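Local coordinates for choline dehydrogenase and related flavoproteins (Aspergillus oryzae, PDB 3Q9T), which is a formate oxidase of the glucose-methanol-choline oxidoreductase family, carrying 8-formyl-FAD at its catalytic site, at residues R130-Y142 against K148-L162. Residues are numbered along the deposited sequence; the frame is centred on the assembly and turned at random.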
loop_
_atom_site.group_PDB
_atom_site.type_symbol
_atom_site.label_atom_id
_atom_site.label_comp_id
_atom_site.label_asym_id
_atom_site.label_seq_id
_atom_site.Cartn_x
_atom_site.Cartn_y
_atom_site.Cartn_z
ATOM N N ARG A 130 -21.181 -3.069 -32.425
ATOM C CA ARG A 130 -21.900 -4.307 -32.678
ATOM C C ARG A 130 -21.161 -5.249 -33.630
ATOM O O ARG A 130 -21.403 -6.457 -33.639
ATOM C CB ARG A 130 -23.294 -3.969 -33.188
ATOM C CG ARG A 130 -24.070 -3.162 -32.157
ATOM C CD ARG A 130 -25.397 -2.627 -32.674
ATOM N NE ARG A 130 -26.100 -1.915 -31.611
ATOM C CZ ARG A 130 -27.311 -1.391 -31.738
ATOM N NH1 ARG A 130 -27.967 -1.500 -32.898
ATOM N NH2 ARG A 130 -27.863 -0.765 -30.705
ATOM N N LYS A 131 -20.230 -4.708 -34.404
ATOM C CA LYS A 131 -19.603 -5.493 -35.464
ATOM C C LYS A 131 -18.910 -6.784 -35.006
ATOM O O LYS A 131 -18.980 -7.801 -35.698
ATOM C CB LYS A 131 -18.632 -4.625 -36.271
ATOM C CG LYS A 131 -18.273 -5.212 -37.637
ATOM C CD LYS A 131 -17.410 -4.253 -38.451
ATOM C CE LYS A 131 -16.956 -4.864 -39.770
ATOM N NZ LYS A 131 -16.166 -3.872 -40.545
ATOM N N SER A 132 -18.234 -6.745 -33.858
ATOM C CA SER A 132 -17.422 -7.876 -33.413
ATOM C C SER A 132 -18.237 -9.110 -33.007
ATOM O O SER A 132 -17.734 -10.230 -33.005
ATOM C CB SER A 132 -16.541 -7.463 -32.224
ATOM O OG SER A 132 -15.879 -6.237 -32.473
ATOM N N ALA A 133 -19.493 -8.887 -32.633
ATOM C CA ALA A 133 -20.287 -9.901 -31.957
ATOM C C ALA A 133 -21.282 -10.598 -32.884
ATOM O O ALA A 133 -21.847 -9.976 -33.791
ATOM C CB ALA A 133 -21.044 -9.262 -30.769
ATOM N N THR A 134 -21.491 -11.888 -32.630
ATOM C CA THR A 134 -22.680 -12.571 -33.101
ATOM C C THR A 134 -23.537 -12.921 -31.892
ATOM O O THR A 134 -23.155 -13.766 -31.072
ATOM C CB THR A 134 -22.360 -13.847 -33.878
ATOM O OG1 THR A 134 -21.670 -13.512 -35.092
ATOM C CG2 THR A 134 -23.652 -14.581 -34.232
ATOM N N TYR A 135 -24.685 -12.256 -31.780
ATOM C CA TYR A 135 -25.652 -12.492 -30.696
ATOM C C TYR A 135 -26.403 -13.818 -30.821
ATOM O O TYR A 135 -26.892 -14.167 -31.909
ATOM C CB TYR A 135 -26.675 -11.346 -30.691
ATOM C CG TYR A 135 -27.773 -11.417 -29.651
ATOM C CD1 TYR A 135 -27.535 -11.032 -28.328
ATOM C CD2 TYR A 135 -29.068 -11.817 -29.998
ATOM C CE1 TYR A 135 -28.553 -11.069 -27.362
ATOM C CE2 TYR A 135 -30.100 -11.859 -29.040
ATOM C CZ TYR A 135 -29.833 -11.479 -27.723
ATOM O OH TYR A 135 -30.832 -11.509 -26.766
ATOM N N HIS A 136 -26.520 -14.527 -29.696
ATOM C CA HIS A 136 -27.408 -15.691 -29.565
ATOM C C HIS A 136 -28.421 -15.536 -28.419
ATOM O O HIS A 136 -28.122 -14.921 -27.395
ATOM C CB HIS A 136 -26.612 -16.962 -29.304
ATOM C CG HIS A 136 -25.528 -17.216 -30.296
ATOM N ND1 HIS A 136 -25.691 -18.057 -31.373
ATOM C CD2 HIS A 136 -24.256 -16.755 -30.367
ATOM C CE1 HIS A 136 -24.571 -18.098 -32.071
ATOM N NE2 HIS A 136 -23.684 -17.317 -31.483
ATOM N N ASP A 137 -29.605 -16.123 -28.597
ATOM C CA ASP A 137 -30.614 -16.246 -27.539
ATOM C C ASP A 137 -31.267 -17.614 -27.711
ATOM O O ASP A 137 -32.441 -17.702 -28.057
ATOM C CB ASP A 137 -31.642 -15.108 -27.652
ATOM C CG ASP A 137 -32.694 -15.108 -26.523
ATOM O OD1 ASP A 137 -32.692 -15.994 -25.636
ATOM O OD2 ASP A 137 -33.551 -14.197 -26.544
ATOM N N ASP A 138 -30.491 -18.681 -27.511
ATOM C CA ASP A 138 -31.005 -20.050 -27.666
ATOM C C ASP A 138 -32.286 -20.323 -26.865
ATOM O O ASP A 138 -33.264 -20.804 -27.421
ATOM C CB ASP A 138 -29.947 -21.113 -27.309
ATOM C CG ASP A 138 -28.748 -21.112 -28.261
ATOM O OD1 ASP A 138 -28.814 -20.441 -29.302
ATOM O OD2 ASP A 138 -27.733 -21.790 -27.964
ATOM N N PRO A 139 -32.280 -20.045 -25.547
ATOM C CA PRO A 139 -33.499 -20.343 -24.778
ATOM C C PRO A 139 -34.640 -19.379 -25.082
ATOM O O PRO A 139 -35.675 -19.451 -24.439
ATOM C CB PRO A 139 -33.044 -20.192 -23.318
ATOM C CG PRO A 139 -31.905 -19.217 -23.380
ATOM C CD PRO A 139 -31.194 -19.533 -24.688
ATOM N N ARG A 140 -34.452 -18.476 -26.038
ATOM C CA ARG A 140 -35.552 -17.622 -26.489
ATOM C C ARG A 140 -36.201 -16.827 -25.338
ATOM O O ARG A 140 -37.420 -16.677 -25.288
ATOM C CB ARG A 140 -36.596 -18.487 -27.220
ATOM C CG ARG A 140 -35.952 -19.602 -28.078
ATOM C CD ARG A 140 -36.906 -20.223 -29.110
ATOM N NE ARG A 140 -37.509 -19.196 -29.946
ATOM C CZ ARG A 140 -37.005 -18.761 -31.100
ATOM N NH1 ARG A 140 -35.880 -19.277 -31.598
ATOM N NH2 ARG A 140 -37.641 -17.805 -31.769
ATOM N N LEU A 141 -35.374 -16.297 -24.433
ATOM C CA LEU A 141 -35.854 -15.634 -23.224
ATOM C C LEU A 141 -36.008 -14.122 -23.375
ATOM O O LEU A 141 -36.689 -13.475 -22.570
ATOM C CB LEU A 141 -34.899 -15.909 -22.063
ATOM C CG LEU A 141 -34.726 -17.351 -21.623
ATOM C CD1 LEU A 141 -33.762 -17.433 -20.450
ATOM C CD2 LEU A 141 -36.088 -17.910 -21.248
ATOM N N TYR A 142 -35.383 -13.546 -24.392
ATOM C CA TYR A 142 -35.363 -12.084 -24.481
ATOM C C TYR A 142 -35.949 -11.547 -25.778
ATOM O O TYR A 142 -36.075 -12.266 -26.766
ATOM C CB TYR A 142 -33.943 -11.545 -24.205
ATOM C CG TYR A 142 -33.426 -12.039 -22.860
ATOM C CD1 TYR A 142 -33.765 -11.381 -21.671
ATOM C CD2 TYR A 142 -32.676 -13.206 -22.770
ATOM C CE1 TYR A 142 -33.321 -11.851 -20.434
ATOM C CE2 TYR A 142 -32.238 -13.688 -21.539
ATOM C CZ TYR A 142 -32.562 -13.010 -20.380
ATOM O OH TYR A 142 -32.132 -13.502 -19.171
ATOM N N LYS A 148 -30.239 -7.230 -32.592
ATOM C CA LYS A 148 -29.476 -6.187 -33.275
ATOM C C LYS A 148 -28.129 -5.892 -32.604
ATOM O O LYS A 148 -27.317 -5.131 -33.149
ATOM C CB LYS A 148 -30.272 -4.893 -33.301
ATOM C CG LYS A 148 -30.350 -4.228 -31.938
ATOM C CD LYS A 148 -31.253 -3.006 -31.978
ATOM C CE LYS A 148 -31.850 -2.742 -30.598
ATOM N NZ LYS A 148 -33.149 -2.010 -30.675
ATOM N N ILE A 149 -27.886 -6.453 -31.419
ATOM C CA ILE A 149 -26.622 -6.149 -30.753
ATOM C C ILE A 149 -25.450 -6.943 -31.316
ATOM O O ILE A 149 -24.306 -6.579 -31.090
ATOM C CB ILE A 149 -26.679 -6.214 -29.211
ATOM C CG1 ILE A 149 -26.690 -7.646 -28.700
ATOM C CG2 ILE A 149 -27.865 -5.443 -28.682
ATOM C CD1 ILE A 149 -26.581 -7.698 -27.184
ATOM N N GLY A 150 -25.747 -7.988 -32.089
ATOM C CA GLY A 150 -24.726 -8.732 -32.816
ATOM C C GLY A 150 -24.727 -8.485 -34.325
ATOM O O GLY A 150 -25.701 -8.777 -35.009
ATOM N N GLY A 151 -23.620 -7.964 -34.848
ATOM C CA GLY A 151 -23.510 -7.644 -36.264
ATOM C C GLY A 151 -22.953 -8.776 -37.127
ATOM O O GLY A 151 -22.787 -8.605 -38.335
ATOM N N GLY A 152 -22.667 -9.930 -36.522
ATOM C CA GLY A 152 -22.115 -11.051 -37.266
ATOM C C GLY A 152 -20.644 -11.370 -37.024
ATOM O O GLY A 152 -20.073 -12.219 -37.710
ATOM N N GLY A 153 -20.030 -10.711 -36.042
ATOM C CA GLY A 153 -18.616 -10.891 -35.777
ATOM C C GLY A 153 -18.252 -12.218 -35.129
ATOM O O GLY A 153 -19.124 -12.965 -34.697
ATOM N N PRO A 154 -16.942 -12.505 -35.029
ATOM C CA PRO A 154 -16.472 -13.812 -34.574
ATOM C C PRO A 154 -16.437 -13.943 -33.048
ATOM O O PRO A 154 -15.878 -14.916 -32.556
ATOM C CB PRO A 154 -15.057 -13.872 -35.141
ATOM C CG PRO A 154 -14.591 -12.425 -35.031
ATOM C CD PRO A 154 -15.825 -11.581 -35.309
ATOM N N ILE A 155 -17.030 -13.001 -32.318
ATOM C CA ILE A 155 -17.127 -13.132 -30.865
ATOM C C ILE A 155 -18.543 -13.448 -30.410
ATOM O O ILE A 155 -19.384 -12.548 -30.329
ATOM C CB ILE A 155 -16.633 -11.866 -30.153
ATOM C CG1 ILE A 155 -15.138 -11.695 -30.413
ATOM C CG2 ILE A 155 -16.904 -11.948 -28.650
ATOM C CD1 ILE A 155 -14.821 -10.360 -30.859
ATOM N N PRO A 156 -18.809 -14.737 -30.117
ATOM C CA PRO A 156 -20.151 -15.154 -29.708
ATOM C C PRO A 156 -20.536 -14.535 -28.361
ATOM O O PRO A 156 -19.773 -14.607 -27.397
ATOM C CB PRO A 156 -20.024 -16.677 -29.591
ATOM C CG PRO A 156 -18.769 -17.022 -30.387
ATOM C CD PRO A 156 -17.873 -15.874 -30.158
ATOM N N ILE A 157 -21.701 -13.899 -28.324
ATOM C CA ILE A 157 -22.208 -13.270 -27.115
ATOM C C ILE A 157 -23.643 -13.698 -26.889
ATOM O O ILE A 157 -24.394 -13.993 -27.838
ATOM C CB ILE A 157 -22.232 -11.730 -27.225
ATOM C CG1 ILE A 157 -23.364 -11.289 -28.164
ATOM C CG2 ILE A 157 -20.875 -11.195 -27.659
ATOM C CD1 ILE A 157 -23.764 -9.842 -28.017
ATOM N N SER A 158 -24.038 -13.690 -25.626
ATOM C CA SER A 158 -25.387 -14.073 -25.250
ATOM C C SER A 158 -25.703 -13.451 -23.907
ATOM O O SER A 158 -24.788 -13.156 -23.133
ATOM C CB SER A 158 -25.477 -15.601 -25.144
ATOM O OG SER A 158 -26.725 -16.001 -24.619
ATOM N N HIS A 159 -26.982 -13.229 -23.632
ATOM C CA HIS A 159 -27.393 -12.981 -22.265
ATOM C C HIS A 159 -26.807 -14.114 -21.454
ATOM O O HIS A 159 -26.624 -15.216 -21.980
ATOM C CB HIS A 159 -28.908 -12.990 -22.146
ATOM C CG HIS A 159 -29.549 -11.737 -22.643
ATOM N ND1 HIS A 159 -29.849 -11.529 -23.971
ATOM C CD2 HIS A 159 -29.910 -10.608 -21.991
ATOM C CE1 HIS A 159 -30.390 -10.332 -24.112
ATOM N NE2 HIS A 159 -30.436 -9.753 -22.925
ATOM N N ALA A 160 -26.473 -13.840 -20.195
ATOM C CA ALA A 160 -25.914 -14.873 -19.331
ATOM C C ALA A 160 -26.738 -16.150 -19.478
ATOM O O ALA A 160 -27.973 -16.102 -19.492
ATOM C CB ALA A 160 -25.903 -14.409 -17.872
ATOM N N GLU A 161 -26.052 -17.280 -19.614
ATOM C CA GLU A 161 -26.714 -18.584 -19.636
ATOM C C GLU A 161 -27.052 -18.900 -18.191
ATOM O O GLU A 161 -26.190 -19.333 -17.424
ATOM C CB GLU A 161 -25.796 -19.634 -20.292
ATOM C CG GLU A 161 -25.419 -19.212 -21.738
ATOM C CD GLU A 161 -24.365 -20.088 -22.432
ATOM O OE1 GLU A 161 -24.517 -20.331 -23.656
ATOM O OE2 GLU A 161 -23.378 -20.506 -21.781
ATOM N N LEU A 162 -28.309 -18.641 -17.818
ATOM C CA LEU A 162 -28.711 -18.589 -16.420
ATOM C C LEU A 162 -28.480 -19.888 -15.654
ATOM O O LEU A 162 -28.784 -20.970 -16.154
ATOM C CB LEU A 162 -30.172 -18.148 -16.305
ATOM C CG LEU A 162 -30.376 -16.706 -16.761
ATOM C CD1 LEU A 162 -31.856 -16.333 -16.822
ATOM C CD2 LEU A 162 -29.587 -15.740 -15.860
HETATM O O HOH W 1 -27.234 -2.934 -35.639
HETATM O O HOH W 2 -25.763 -11.508 -34.360
HETATM O O HOH W 3 -29.353 -13.810 -25.127
HETATM O O HOH W 4 -27.990 -18.137 -26.088
HETATM O O HOH W 5 -29.685 -14.077 -18.927
#
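The carbonyl O of R130 takes two amides from opposite faces of its plane: A133 N of its own segment and G151 N, 2.9 Å away. A133 O receives G152 N, with a weaker bond from G153 N, and the OG1 of T134 bonds G153 O at 2.6 Å. Glycines suit this loop: the bare CA atoms of G150 and G153 let it lie directly on the backbone of 131-135, and glycine accommodates the positive phi of G152.

Beyond the loop, strands 133-136 and 155-159 pair in parallel. I155 N bonds S132 O, T134 N bonds I155 O, I157 N bonds T134 O in a nearly straight bond (172°), and H136 N bonds I157 O. P156 has no amide hydrogen, and the ladder to 133-136 runs through the amides of I155 and I157 on either side of it. On one face A133, small enough to admit I157 CG2 at 3.7 Å, lies beside Y135. With chi1 at 179°, the tyrosine's CG lies opposite the backbone N, which brings CD1 to I149 CG1 at 3.5 Å, while I157 CD1 lies at the ring edge. The side chain of I157 is about 10 Å from the bound flavin.

Farther along, the flat imidazole of H159 stacks face to face on Y142, centroids 3.8 Å apart and planes 11° from parallel. Y135 meets the same imidazole rim to rim, its OH 3.0 Å from H159 ND1. A water joins H136 O to H159 N. The carboxylate of D137 accepts the amides of L141 (OD1) and Y142 (OD2).

At the other end, R130 and K148 both reach D190, which probably offsets their like charges. Strand 155-159 also pairs antiparallel with strand 195-204, making 133-136 a parallel addition to the large mixed sheet of this GMC oxidoreductase.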